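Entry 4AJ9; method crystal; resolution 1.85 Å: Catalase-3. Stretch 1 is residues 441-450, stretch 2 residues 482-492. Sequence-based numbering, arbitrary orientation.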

# COMPACT_ATOMS: atom_id res chain seq x y z
N HIS C 441 -19.74 15.61 -34.87
CA HIS C 441 -19.28 14.27 -34.52
C HIS C 441 -19.29 13.27 -35.67
O HIS C 441 -18.92 12.11 -35.47
N TYR C 442 -19.68 13.71 -36.86
CA TYR C 442 -19.98 12.79 -37.95
C TYR C 442 -19.17 13.02 -39.21
O TYR C 442 -18.90 12.09 -39.98
N THR C 443 -18.77 14.27 -39.43
CA THR C 443 -18.07 14.63 -40.66
C THR C 443 -16.78 13.83 -40.83
O THR C 443 -16.53 13.28 -41.91
N GLN C 444 -15.96 13.73 -39.79
CA GLN C 444 -14.71 13.01 -39.96
C GLN C 444 -14.83 11.49 -40.00
O GLN C 444 -14.09 10.84 -40.73
N PRO C 445 -15.75 10.91 -39.22
CA PRO C 445 -15.97 9.48 -39.44
C PRO C 445 -16.31 9.22 -40.91
O PRO C 445 -15.79 8.28 -41.50
N ARG C 446 -17.17 10.06 -41.48
CA ARG C 446 -17.46 9.96 -42.91
C ARG C 446 -16.20 10.13 -43.77
O ARG C 446 -15.94 9.34 -44.66
N LEU C 447 -15.41 11.16 -43.48
CA LEU C 447 -14.14 11.38 -44.17
C LEU C 447 -13.27 10.12 -44.16
O LEU C 447 -12.66 9.76 -45.18
N PHE C 448 -13.19 9.47 -43.01
CA PHE C 448 -12.33 8.30 -42.86
C PHE C 448 -12.86 7.13 -43.69
O PHE C 448 -12.12 6.51 -44.45
N PHE C 449 -14.15 6.85 -43.55
CA PHE C 449 -14.77 5.78 -44.31
C PHE C 449 -14.61 6.00 -45.83
O PHE C 449 -14.27 5.07 -46.57
N ASN C 450 -14.86 7.23 -46.29
CA ASN C 450 -14.66 7.55 -47.71
C ASN C 450 -13.26 7.25 -48.20
O ASN C 450 -13.05 7.06 -49.40
N GLU C 482 -29.26 4.60 -35.90
CA GLU C 482 -29.60 6.00 -36.06
C GLU C 482 -28.33 6.86 -36.12
O GLU C 482 -28.25 7.82 -36.89
N GLN C 483 -27.34 6.51 -35.30
CA GLN C 483 -26.05 7.20 -35.34
C GLN C 483 -25.23 6.88 -36.57
O GLN C 483 -24.64 7.78 -37.18
N LEU C 484 -25.15 5.61 -36.95
CA LEU C 484 -24.37 5.27 -38.14
C LEU C 484 -24.94 6.01 -39.34
O LEU C 484 -24.20 6.47 -40.20
N ASN C 485 -26.27 6.10 -39.38
CA ASN C 485 -26.96 6.74 -40.49
C ASN C 485 -26.61 8.21 -40.66
O ASN C 485 -26.78 8.77 -41.75
N LYS C 486 -26.16 8.85 -39.58
CA LYS C 486 -25.78 10.26 -39.64
C LYS C 486 -24.42 10.41 -40.29
O LYS C 486 -24.04 11.49 -40.74
N ILE C 487 -23.69 9.31 -40.33
CA ILE C 487 -22.38 9.29 -40.95
C ILE C 487 -22.49 8.91 -42.43
O ILE C 487 -21.89 9.56 -43.29
N SER C 488 -23.24 7.85 -42.70
CA SER C 488 -23.41 7.36 -44.06
C SER C 488 -24.67 6.50 -44.15
O SER C 488 -24.80 5.50 -43.45
N ASN C 489 -25.60 6.91 -44.99
CA ASN C 489 -26.80 6.12 -45.21
C ASN C 489 -26.50 4.71 -45.70
O ASN C 489 -27.14 3.75 -45.26
N ASP C 490 -25.53 4.56 -46.61
CA ASP C 490 -25.18 3.23 -47.12
C ASP C 490 -24.59 2.34 -46.02
O ASP C 490 -24.87 1.15 -45.97
N VAL C 491 -23.76 2.92 -45.16
CA VAL C 491 -23.19 2.15 -44.06
C VAL C 491 -24.30 1.63 -43.17
O VAL C 491 -24.32 0.44 -42.82
N ALA C 492 -25.23 2.50 -42.80
CA ALA C 492 -26.32 2.10 -41.91
C ALA C 492 -27.19 1.03 -42.56
O ALA C 492 -27.60 0.07 -41.90

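Where two helical segments meet at a break in one of them, polar side chains commonly satisfy the exposed backbone while apolar groups fill the space alongside, and this contact in Catalase-3 illustrates the principle. Its shortest polar link is a hydrogen bond from Tyr442 OH to Gln483 OE1, at 2.6 Å. Tyr442, at the N-cap position of the first helix, points toward the second stretch with chi1 in m, carrying its hydroxyl out to the amide. Gln483 leaves its backbone sideways, but chi1 and chi2, both m, fold the chain so that its end comes nearer.

The second link is made by Arg446, whose NH1 donates to Ile487 O at 3.0 Å with an angle of 162° at the hydrogen. The carbonyl is available at the point where the second stretch passes from one helix to the next, and it lies at the edge of the guanidinium, near its plane, where an N-H can point directly at it. Arg446 also starts sideways; its t, p, t course through chi1 to chi3 brings the end across. Within its own helix, Arg446 NE donates to Asn450 OD1 at 2.9 Å, which helps to hold the group in place. A water then extends the network, accepting from Arg446 NH1 at 3.1 Å and from Asn489 N at 3.0 Å, the latter an amide in the first turn of the next helix. Ser488, with chi1 in t, caps that helix: its OG accepts from Val491 N at 3.2 Å, and the same oxygen lies over one face of the guanidinium.

Around these polar links the packing is closely fitted. Lys486 sets out toward the first stretch before its end leads away, and its CB lies over one face of the Tyr442 ring, 3.9 Å from the centroid, in a CH-pi contact; further along the chain, Lys486 CD comes within 3.4 Å of Tyr442 CZ. Lys486 NZ finds its hydrogen bond elsewhere in the structure. Ile487 (chi1 m, chi2 t) packs at the edge of the same ring, with its CG1 3.8 Å from Tyr442 CD1, while its CD1 extends to within 3.5 Å of Pro445 CB.

One turn beyond Pro445, Phe449 points toward the second stretch with chi1 in t. Val491, also pointing inward with chi1 in t, places CG2 over the face of this ring, 3.6 Å from the Phe449 centroid, in a second CH-pi contact. Together the two stretches bury 469 Å².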

# COMPACT_ATOMS: atom_id res chain seq x y z
CB HIS C 441 -20.13 13.72 -33.37
CG HIS C 441 -20.22 14.64 -32.20
ND1 HIS C 441 -19.11 15.15 -31.56
CD2 HIS C 441 -21.30 15.15 -31.55
CE1 HIS C 441 -19.50 15.92 -30.55
NE2 HIS C 441 -20.82 15.94 -30.53
CB TYR C 442 -21.47 12.86 -38.27
CG TYR C 442 -22.35 12.69 -37.05
CD1 TYR C 442 -22.65 11.42 -36.57
CD2 TYR C 442 -22.87 13.78 -36.37
CE1 TYR C 442 -23.46 11.25 -35.45
CE2 TYR C 442 -23.68 13.63 -35.25
CZ TYR C 442 -23.97 12.36 -34.80
OH TYR C 442 -24.77 12.20 -33.69
CB THR C 443 -17.80 16.15 -40.74
OG1 THR C 443 -19.05 16.84 -40.82
CG2 THR C 443 -16.96 16.47 -41.96
CB GLN C 444 -13.63 13.50 -38.99
CG GLN C 444 -13.14 14.87 -39.39
CD GLN C 444 -11.75 15.16 -38.89
OE1 GLN C 444 -11.17 14.38 -38.12
NE2 GLN C 444 -11.21 16.29 -39.31
CB PRO C 445 -17.16 9.16 -38.54
CG PRO C 445 -17.00 10.11 -37.40
CD PRO C 445 -16.46 11.40 -38.02
CB ARG C 446 -18.54 10.95 -43.33
CG ARG C 446 -18.88 10.89 -44.81
CD ARG C 446 -19.34 9.50 -45.22
NE ARG C 446 -19.71 9.47 -46.64
CZ ARG C 446 -20.94 9.70 -47.09
NH1 ARG C 446 -21.93 9.93 -46.23
NH2 ARG C 446 -21.18 9.66 -48.40
CB LEU C 447 -13.38 12.56 -43.55
CG LEU C 447 -12.00 12.89 -44.10
CD1 LEU C 447 -12.07 13.37 -45.55
CD2 LEU C 447 -11.30 13.95 -43.23
CB PHE C 448 -12.21 7.92 -41.38
CG PHE C 448 -11.55 6.60 -41.15
CD1 PHE C 448 -10.17 6.48 -41.27
CD2 PHE C 448 -12.30 5.49 -40.78
CE1 PHE C 448 -9.55 5.26 -41.05
CE2 PHE C 448 -11.69 4.27 -40.56
CZ PHE C 448 -10.32 4.15 -40.69
CB PHE C 449 -16.24 5.62 -43.93
CG PHE C 449 -16.91 4.47 -44.60
CD1 PHE C 449 -16.81 3.19 -44.08
CD2 PHE C 449 -17.63 4.65 -45.77
CE1 PHE C 449 -17.43 2.11 -44.70
CE2 PHE C 449 -18.25 3.58 -46.40
CZ PHE C 449 -18.15 2.31 -45.87
CB ASN C 450 -14.91 9.04 -47.98
CG ASN C 450 -16.35 9.42 -47.87
OD1 ASN C 450 -17.23 8.56 -47.86
ND2 ASN C 450 -16.62 10.73 -47.78
CB GLU C 482 -30.51 6.46 -34.92
CG GLU C 482 -30.74 7.95 -34.91
CD GLU C 482 -31.77 8.37 -33.88
OE1 GLU C 482 -31.56 8.08 -32.69
OE2 GLU C 482 -32.78 8.99 -34.28
CB GLN C 483 -25.25 6.92 -34.06
CG GLN C 483 -25.93 7.46 -32.82
CD GLN C 483 -26.11 8.96 -32.86
OE1 GLN C 483 -25.18 9.69 -33.21
NE2 GLN C 483 -27.30 9.44 -32.50
CB LEU C 484 -24.39 3.77 -38.41
CG LEU C 484 -23.67 2.91 -37.37
CD1 LEU C 484 -23.87 1.43 -37.71
CD2 LEU C 484 -22.19 3.27 -37.31
CB ASN C 485 -28.48 6.61 -40.32
CG ASN C 485 -29.24 7.06 -41.57
OD1 ASN C 485 -28.85 6.73 -42.68
ND2 ASN C 485 -30.30 7.82 -41.38
CB LYS C 486 -25.77 10.88 -38.24
CG LYS C 486 -27.14 11.16 -37.67
CD LYS C 486 -27.02 11.75 -36.29
CE LYS C 486 -28.36 11.79 -35.57
NZ LYS C 486 -29.31 12.77 -36.16
CB ILE C 487 -21.46 8.27 -40.24
CG1 ILE C 487 -21.11 8.76 -38.83
CG2 ILE C 487 -20.19 8.06 -41.04
CD1 ILE C 487 -20.34 7.73 -38.01
CB SER C 488 -22.19 6.55 -44.50
OG SER C 488 -22.44 5.83 -45.69
CB ASN C 489 -27.77 6.85 -46.15
CG ASN C 489 -29.04 6.05 -46.40
OD1 ASN C 489 -29.26 5.56 -47.50
ND2 ASN C 489 -29.87 5.92 -45.36
CB ASP C 490 -24.18 3.33 -48.27
CG ASP C 490 -23.99 2.00 -48.97
OD1 ASP C 490 -25.00 1.35 -49.27
OD2 ASP C 490 -22.83 1.59 -49.20
CB VAL C 491 -22.20 2.99 -43.22
CG1 VAL C 491 -21.88 2.26 -41.91
CG2 VAL C 491 -20.91 3.23 -43.99
CB ALA C 492 -27.15 3.32 -41.50
O HOH W 1 -24.65 8.77 -47.15